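Local coordinates for protein archaeal actin homolog (Thermoplasma acidophilum, PDB 2FSJ) that polymerizes into bundles of helical filaments in a reaction that requires nucleoside triphosphate and works optimally with ATP, at residues Ala105-Ile113 with Val151-Phe161. Numbering follows the deposited sequence.
Sequences AAALWESGI and VTGPEGEVRQF
The guanidinium of R159 lies flat over one face of the W109 indole, the two planes 5° apart, in a stacked cation-pi contact that brings CZ of R159 to 3.7 Å from the centroid of the W109 six-membered ring. At the indole edge stand the backbone O atoms of V151 and E157, and V151 CG1 comes within 3.5 Å of W109 CE3. W109 lies across to the hairpin turn, where P154 CD touches CZ2, because chi1 of -169° swings its CG away from the backbone N. R159 holds the E157 carboxylate side-on, NE to OE2 at 2.9 Å and NH2 to OE1 at 3.2 Å, which probably helps keep the guanidinium flat on the indole; NE points nearly straight at OE2, meeting it from above the carboxylate plane. The second aromatic, F161, takes L108 CB over the centre of one face, while I113 O lies at its edge, 3.3 Å from CE1. A water sits between the helix end, the loop after it and R159, 2.7 Å from both L108 O and I113 O and accepting from NH1. Helix 101-111 lies across the hairpin of strands 147-152 and 158-170 at one margin of the seven-stranded sheet; L108 and F161 both touch L122 of strand 120-128.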
ATOM      1  N   ALA A 105      12.306   3.270   8.852  1.00 10.86           N
ATOM      2  CA  ALA A 105      13.369   2.704   9.711  1.00 11.38           C
ATOM      3  C   ALA A 105      13.103   1.225   9.978  1.00 11.72           C
ATOM      4  O   ALA A 105      14.012   0.434   9.925  1.00 12.52           O
ATOM      5  CB  ALA A 105      13.435   3.450  10.980  1.00 10.84           C
ATOM      6  N   ALA A 106      11.863   0.893  10.295  1.00 11.54           N
ATOM      7  CA  ALA A 106      11.479  -0.476  10.573  1.00 11.75           C
ATOM      8  C   ALA A 106      11.664  -1.369   9.341  1.00 11.46           C
ATOM      9  O   ALA A 106      12.142  -2.498   9.456  1.00 12.24           O
ATOM     10  CB  ALA A 106      10.085  -0.536  11.085  1.00 10.79           C
ATOM     11  N   ALA A 107      11.309  -0.853   8.170  1.00 10.65           N
ATOM     12  CA  ALA A 107      11.530  -1.569   6.903  1.00 12.42           C
ATOM     13  C   ALA A 107      12.980  -1.950   6.683  1.00 13.11           C
ATOM     14  O   ALA A 107      13.280  -3.090   6.323  1.00 12.88           O
ATOM     15  CB  ALA A 107      11.042  -0.752   5.701  1.00 11.86           C
ATOM     16  N   LEU A 108      13.863  -0.985   6.882  1.00 13.30           N
ATOM     17  CA  LEU A 108      15.309  -1.232   6.737  1.00 15.34           C
ATOM     18  C   LEU A 108      15.830  -2.218   7.788  1.00 14.99           C
ATOM     19  O   LEU A 108      16.565  -3.138   7.453  1.00 15.48           O
ATOM     20  CB  LEU A 108      16.069   0.082   6.735  1.00 15.70           C
ATOM     21  CG  LEU A 108      15.602   1.104   5.699  1.00 16.65           C
ATOM     22  CD1 LEU A 108      16.419   2.404   5.780  1.00 16.14           C
ATOM     23  CD2 LEU A 108      15.740   0.512   4.320  1.00 19.77           C
ATOM     24  N   TRP A 109      15.394  -2.066   9.033  1.00 15.36           N
ATOM     25  CA  TRP A 109      15.678  -3.032  10.085  1.00 15.95           C
ATOM     26  C   TRP A 109      15.204  -4.468   9.738  1.00 17.70           C
ATOM     27  O   TRP A 109      15.963  -5.452   9.861  1.00 16.33           O
ATOM     28  CB  TRP A 109      15.034  -2.585  11.393  1.00 16.21           C
ATOM     29  CG  TRP A 109      15.528  -3.407  12.539  1.00 16.64           C
ATOM     30  CD1 TRP A 109      14.975  -4.552  13.028  1.00 14.70           C
ATOM     31  CD2 TRP A 109      16.732  -3.182  13.300  1.00 16.06           C
ATOM     32  NE1 TRP A 109      15.758  -5.070  14.038  1.00 16.54           N
ATOM     33  CE2 TRP A 109      16.832  -4.238  14.245  1.00 15.73           C
ATOM     34  CE3 TRP A 109      17.711  -2.175  13.312  1.00 16.78           C
ATOM     35  CZ2 TRP A 109      17.873  -4.324  15.160  1.00 16.58           C
ATOM     36  CZ3 TRP A 109      18.757  -2.263  14.251  1.00 16.69           C
ATOM     37  CH2 TRP A 109      18.824  -3.324  15.145  1.00 16.42           C
ATOM     38  N   GLU A 110      13.952  -4.595   9.315  1.00 18.04           N
ATOM     39  CA  GLU A 110      13.433  -5.902   8.934  1.00 19.41           C
ATOM     40  C   GLU A 110      14.137  -6.537   7.725  1.00 20.87           C
ATOM     41  O   GLU A 110      14.230  -7.771   7.643  1.00 21.12           O
ATOM     42  CB  GLU A 110      11.960  -5.853   8.676  1.00 18.96           C
ATOM     43  CG  GLU A 110      11.126  -5.633   9.904  1.00 22.88           C
ATOM     44  CD  GLU A 110      10.850  -6.877  10.735  1.00 27.10           C
ATOM     45  OE1 GLU A 110      11.082  -8.034  10.270  1.00 30.93           O
ATOM     46  OE2 GLU A 110      10.386  -6.687  11.880  1.00 28.27           O
ATOM     47  N   SER A 111      14.648  -5.722   6.812  1.00 21.24           N
ATOM     48  CA  SER A 111      15.331  -6.242   5.649  1.00 23.49           C
ATOM     49  C   SER A 111      16.540  -7.116   6.085  1.00 25.41           C
ATOM     50  O   SER A 111      16.929  -8.012   5.379  1.00 26.42           O
ATOM     51  CB  SER A 111      15.748  -5.081   4.712  1.00 23.69           C
ATOM     52  OG  SER A 111      16.951  -4.442   5.116  1.00 20.93           O
ATOM     53  N   GLY A 112      17.104  -6.827   7.255  1.00 27.67           N
ATOM     54  CA  GLY A 112      18.290  -7.502   7.775  1.00 29.34           C
ATOM     55  C   GLY A 112      19.574  -7.077   7.065  1.00 30.82           C
ATOM     56  O   GLY A 112      20.650  -7.586   7.395  1.00 30.69           O
ATOM     57  N   ILE A 113      19.464  -6.185   6.077  1.00 32.28           N
ATOM     58  CA  ILE A 113      20.628  -5.665   5.375  1.00 34.11           C
ATOM     59  C   ILE A 113      21.475  -4.917   6.379  1.00 35.64           C
ATOM     60  O   ILE A 113      20.978  -4.104   7.150  1.00 34.96           O
ATOM     61  CB  ILE A 113      20.248  -4.733   4.236  1.00 34.27           C
ATOM     62  CG1 ILE A 113      19.454  -5.469   3.165  1.00 34.75           C
ATOM     63  CG2 ILE A 113      21.512  -4.112   3.611  1.00 35.63           C
ATOM     64  CD1 ILE A 113      18.599  -4.544   2.284  1.00 34.38           C
ATOM     65  N   VAL A 151      19.660   3.289  13.106  1.00 13.66           N
ATOM     66  CA  VAL A 151      18.572   2.627  13.829  1.00 13.36           C
ATOM     67  C   VAL A 151      19.164   1.766  14.957  1.00 13.22           C
ATOM     68  O   VAL A 151      20.053   0.944  14.711  1.00 13.74           O
ATOM     69  CB  VAL A 151      17.778   1.719  12.881  1.00 12.48           C
ATOM     70  CG1 VAL A 151      16.542   1.136  13.570  1.00 14.76           C
ATOM     71  CG2 VAL A 151      17.431   2.445  11.600  1.00 14.30           C
ATOM     72  N   THR A 152      18.665   1.971  16.179  1.00 14.86           N
ATOM     73  CA  THR A 152      18.986   1.138  17.334  1.00 15.14           C
ATOM     74  C   THR A 152      17.871   0.162  17.655  1.00 15.37           C
ATOM     75  O   THR A 152      16.678   0.515  17.626  1.00 16.13           O
ATOM     76  CB  THR A 152      19.286   2.014  18.560  1.00 16.05           C
ATOM     77  OG1 THR A 152      20.300   2.968  18.223  1.00 16.98           O
ATOM     78  CG2 THR A 152      19.869   1.177  19.725  1.00 15.76           C
ATOM     79  N   GLY A 153      18.244  -1.073  17.988  1.00 15.96           N
ATOM     80  CA  GLY A 153      17.281  -2.134  18.194  1.00 17.03           C
ATOM     81  C   GLY A 153      17.602  -3.039  19.385  1.00 19.46           C
ATOM     82  O   GLY A 153      18.342  -2.639  20.288  1.00 18.05           O
ATOM     83  N   PRO A 154      17.039  -4.246  19.366  1.00 19.58           N
ATOM     84  CA  PRO A 154      17.244  -5.216  20.451  1.00 21.82           C
ATOM     85  C   PRO A 154      18.713  -5.377  20.832  1.00 21.81           C
ATOM     86  O   PRO A 154      19.584  -5.427  19.970  1.00 21.36           O
ATOM     87  CB  PRO A 154      16.648  -6.507  19.872  1.00 20.86           C
ATOM     88  CG  PRO A 154      15.512  -5.992  18.967  1.00 22.20           C
ATOM     89  CD  PRO A 154      16.119  -4.759  18.336  1.00 20.58           C
ATOM     90  N   GLU A 155      18.963  -5.436  22.139  1.00 23.99           N
ATOM     91  CA  GLU A 155      20.302  -5.616  22.705  1.00 23.77           C
ATOM     92  C   GLU A 155      21.173  -4.399  22.412  1.00 24.72           C
ATOM     93  O   GLU A 155      22.396  -4.472  22.406  1.00 24.10           O
ATOM     94  CB  GLU A 155      20.954  -6.875  22.136  1.00 24.81           C
ATOM     95  N   GLY A 156      20.529  -3.273  22.105  1.00 24.74           N
ATOM     96  CA  GLY A 156      21.269  -2.094  21.687  1.00 23.66           C
ATOM     97  C   GLY A 156      22.064  -2.165  20.393  1.00 22.71           C
ATOM     98  O   GLY A 156      22.889  -1.297  20.172  1.00 22.27           O
ATOM     99  N   GLU A 157      21.830  -3.156  19.521  1.00 22.09           N
ATOM    100  CA  GLU A 157      22.506  -3.205  18.223  1.00 20.31           C
ATOM    101  C   GLU A 157      22.153  -1.958  17.398  1.00 19.22           C
ATOM    102  O   GLU A 157      21.013  -1.554  17.389  1.00 19.25           O
ATOM    103  CB  GLU A 157      22.052  -4.417  17.422  1.00 19.54           C
ATOM    104  CG  GLU A 157      22.754  -4.570  16.072  1.00 20.84           C
ATOM    105  CD  GLU A 157      22.158  -5.662  15.187  1.00 21.75           C
ATOM    106  OE1 GLU A 157      21.218  -6.352  15.636  1.00 21.11           O
ATOM    107  OE2 GLU A 157      22.588  -5.776  14.035  1.00 20.02           O
ATOM    108  N   VAL A 158      23.112  -1.439  16.652  1.00 18.87           N
ATOM    109  CA  VAL A 158      22.945  -0.302  15.746  1.00 18.97           C
ATOM    110  C   VAL A 158      23.198  -0.759  14.317  1.00 18.91           C
ATOM    111  O   VAL A 158      24.179  -1.425  14.023  1.00 17.96           O
ATOM    112  CB  VAL A 158      23.941   0.841  16.071  1.00 19.15           C
ATOM    113  CG1 VAL A 158      23.983   1.914  15.000  1.00 21.26           C
ATOM    114  CG2 VAL A 158      23.626   1.425  17.431  1.00 21.34           C
ATOM    115  N   ARG A 159      22.281  -0.381  13.425  1.00 16.90           N
ATOM    116  CA  ARG A 159      22.451  -0.555  12.014  1.00 16.63           C
ATOM    117  C   ARG A 159      22.333   0.820  11.339  1.00 16.69           C
ATOM    118  O   ARG A 159      21.393   1.580  11.589  1.00 16.81           O
ATOM    119  CB  ARG A 159      21.396  -1.507  11.480  1.00 16.53           C
ATOM    120  CG  ARG A 159      21.518  -2.925  11.990  1.00 18.19           C
ATOM    121  CD  ARG A 159      20.522  -3.901  11.386  1.00 18.61           C
ATOM    122  NE  ARG A 159      20.404  -5.057  12.235  1.00 17.27           N
ATOM    123  CZ  ARG A 159      19.394  -5.922  12.237  1.00 16.78           C
ATOM    124  NH1 ARG A 159      18.412  -5.859  11.354  1.00 19.59           N
ATOM    125  NH2 ARG A 159      19.391  -6.871  13.120  1.00 18.07           N
ATOM    126  N   GLN A 160      23.244   1.095  10.437  1.00 15.72           N
ATOM    127  CA  GLN A 160      23.317   2.377   9.769  1.00 16.97           C
ATOM    128  C   GLN A 160      23.153   2.278   8.245  1.00 16.88           C
ATOM    129  O   GLN A 160      23.741   1.392   7.591  1.00 17.04           O
ATOM    130  CB  GLN A 160      24.650   3.056  10.151  1.00 17.65           C
ATOM    131  CG  GLN A 160      24.557   4.521  10.147  1.00 19.71           C
ATOM    132  CD  GLN A 160      25.730   5.225  10.852  1.00 20.65           C
ATOM    133  OE1 GLN A 160      25.543   6.121  11.679  1.00 24.22           O
ATOM    134  NE2 GLN A 160      26.891   4.839  10.494  1.00 18.70           N
ATOM    135  N   PHE A 161      22.368   3.188   7.674  1.00 15.94           N
ATOM    136  CA  PHE A 161      21.998   3.175   6.250  1.00 16.26           C
ATOM    137  C   PHE A 161      22.224   4.576   5.665  1.00 18.62           C
ATOM    138  O   PHE A 161      21.730   5.597   6.208  1.00 17.42           O
ATOM    139  CB  PHE A 161      20.509   2.753   6.085  1.00 16.84           C
ATOM    140  CG  PHE A 161      20.147   1.484   6.819  1.00 14.40           C
ATOM    141  CD1 PHE A 161      20.324   0.220   6.214  1.00 12.58           C
ATOM    142  CD2 PHE A 161      19.656   1.534   8.110  1.00 12.54           C
ATOM    143  CE1 PHE A 161      19.971  -0.941   6.872  1.00 12.59           C
ATOM    144  CE2 PHE A 161      19.303   0.346   8.796  1.00 15.35           C
ATOM    145  CZ  PHE A 161      19.500  -0.899   8.171  1.00 14.02           C
TER
HETATM  146  O   HOH W   1      18.719  -4.297   8.629  1.00 18.99           O